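Local coordinates for ribosomal RNA processing protein 6 (Trypanosoma brucei brucei, PDB 4NLC) that probably acts, through the catalytic domain in this chain, as a 3'-5' exoribonuclease that trims RNA, including ribosomal RNA precursors, with the nuclear exosome, at residues Asp96-Asp101 against Leu111-Thr116. The protein carries 1 engineered substitution. Numbering follows the deposited sequence.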
# COMPACT_ATOMS: atom_id res chain seq x y z
N ASP A 96 -9.28 -6.00 -0.48
CA ASP A 96 -8.73 -4.69 -0.84
C ASP A 96 -8.19 -4.00 0.43
O ASP A 96 -8.48 -4.42 1.55
CB ASP A 96 -9.74 -3.81 -1.61
CG ASP A 96 -9.11 -2.60 -2.31
OD1 ASP A 96 -7.88 -2.64 -2.61
OD2 ASP A 96 -9.85 -1.62 -2.58
N LEU A 97 -7.36 -2.98 0.25
CA LEU A 97 -6.76 -2.26 1.36
C LEU A 97 -6.86 -0.77 1.11
O LEU A 97 -6.80 -0.34 -0.04
CB LEU A 97 -5.25 -2.62 1.46
CG LEU A 97 -4.78 -4.06 1.69
CD1 LEU A 97 -3.26 -4.13 1.66
CD2 LEU A 97 -5.21 -4.58 3.03
N GLU A 98 -6.94 0.03 2.19
CA GLU A 98 -6.80 1.49 2.10
C GLU A 98 -5.48 1.83 2.82
O GLU A 98 -5.06 1.10 3.73
CB GLU A 98 -8.01 2.27 2.63
CG GLU A 98 -9.32 1.92 1.94
CD GLU A 98 -9.41 2.16 0.45
OE1 GLU A 98 -8.63 2.97 -0.09
OE2 GLU A 98 -10.29 1.54 -0.20
N HIS A 99 -4.80 2.87 2.37
CA HIS A 99 -3.44 3.18 2.84
C HIS A 99 -3.21 4.69 3.10
O HIS A 99 -4.00 5.52 2.64
CB HIS A 99 -2.47 2.64 1.75
CG HIS A 99 -1.00 2.68 2.03
ND1 HIS A 99 -0.21 3.71 1.56
CD2 HIS A 99 -0.21 1.75 2.61
CE1 HIS A 99 1.03 3.42 1.94
NE2 HIS A 99 1.08 2.26 2.58
N HIS A 100 -2.15 5.03 3.84
CA HIS A 100 -1.76 6.41 4.12
C HIS A 100 -0.27 6.59 3.84
O HIS A 100 0.55 5.83 4.34
CB HIS A 100 -2.11 6.84 5.57
CG HIS A 100 -1.75 8.28 5.82
ND1 HIS A 100 -2.54 9.32 5.35
CD2 HIS A 100 -0.63 8.81 6.38
CE1 HIS A 100 -1.91 10.44 5.68
NE2 HIS A 100 -0.76 10.19 6.30
N ASP A 101 0.09 7.63 3.11
CA ASP A 101 1.48 7.84 2.76
C ASP A 101 2.01 9.22 3.07
O ASP A 101 3.23 9.38 3.04
CB ASP A 101 1.75 7.47 1.28
CG ASP A 101 0.91 8.19 0.23
OD1 ASP A 101 0.75 9.42 0.35
OD2 ASP A 101 0.48 7.54 -0.74
N LEU A 111 -6.88 0.29 6.45
CA LEU A 111 -8.10 -0.49 6.43
C LEU A 111 -7.95 -1.64 5.48
O LEU A 111 -7.22 -1.55 4.50
CB LEU A 111 -9.20 0.43 5.89
CG LEU A 111 -10.61 0.31 6.43
CD1 LEU A 111 -10.68 0.64 7.93
CD2 LEU A 111 -11.55 1.20 5.62
N MET A 112 -8.64 -2.75 5.79
CA MET A 112 -8.67 -3.94 4.95
C MET A 112 -10.16 -4.21 4.73
O MET A 112 -10.94 -4.18 5.68
CB MET A 112 -7.98 -5.14 5.63
CG MET A 112 -8.08 -6.44 4.82
SD MET A 112 -7.31 -7.87 5.63
CE MET A 112 -5.62 -7.61 5.20
N GLN A 113 -10.55 -4.48 3.50
CA GLN A 113 -11.94 -4.78 3.21
C GLN A 113 -11.95 -6.22 2.70
O GLN A 113 -11.04 -6.64 1.97
CB GLN A 113 -12.53 -3.81 2.15
CG GLN A 113 -12.50 -2.33 2.57
CD GLN A 113 -11.38 -1.59 1.91
OE1 GLN A 113 -11.48 -1.15 0.77
NE2 GLN A 113 -10.28 -1.49 2.58
N ILE A 114 -12.95 -6.98 3.13
CA ILE A 114 -13.10 -8.38 2.73
C ILE A 114 -14.55 -8.64 2.39
O ILE A 114 -15.42 -8.39 3.22
CB ILE A 114 -12.58 -9.40 3.80
CG1 ILE A 114 -11.07 -9.24 4.10
CG2 ILE A 114 -12.86 -10.85 3.34
CD1 ILE A 114 -10.75 -9.24 5.57
N SER A 115 -14.80 -9.26 1.23
CA SER A 115 -16.14 -9.70 0.91
C SER A 115 -16.13 -11.20 0.68
O SER A 115 -15.21 -11.74 0.06
CB SER A 115 -16.70 -9.01 -0.33
OG SER A 115 -17.02 -7.64 -0.13
N THR A 116 -17.20 -11.86 1.14
CA THR A 116 -17.47 -13.27 0.88
C THR A 116 -18.73 -13.26 0.03
O THR A 116 -19.33 -12.20 -0.15
CB THR A 116 -17.64 -14.13 2.18
OG1 THR A 116 -18.91 -13.89 2.79
CG2 THR A 116 -16.52 -13.94 3.18
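Leu111 faces Glu98 across two antiparallel strands of the exonuclease domain, each residue gripping the other through the backbone. Glu98 N gives Leu111 O a firm hydrogen bond of 2.8 Å, while the return bond from Leu111 N to Glu98 O is long and weak at 3.4 Å. Their CB atoms lie 3.9 Å apart on the face covered by helix 213-224. One residue on, Met112 makes a non-hydrogen-bonded pair with Leu97 and points to the other face. The two side chains run alongside each other; the Met112 chain bends at its last torsion (chi3 -82°), and its CE comes within 3.7 Å of Leu97 CD2. Leu158 of helix 152-162 packs on both. At Gln113 the hydrogen-bonded pairing returns: its N meets Asp96 O at 2.8 Å, and Asp96 N answers to Gln113 O at 3.1 Å. Bent at chi2, the Gln113 side chain crosses that of Glu98 at about a right angle. Asp96, Glu98, Asp154 and Asp222 bring several carboxylates close together, and Asp96 and Glu98 form the Asp-X-Glu sequence of DEDD-type exonucleases, whose acidic residues bind two metal ions in relatives. The hairpin thus divides its labour: Leu97 and Met112 seat helix 152-162, while the register sets Asp96 and Glu98 together on the other face, beneath helix 213-224 and close to its Asp222, an arrangement consistent with the metal site of those relatives.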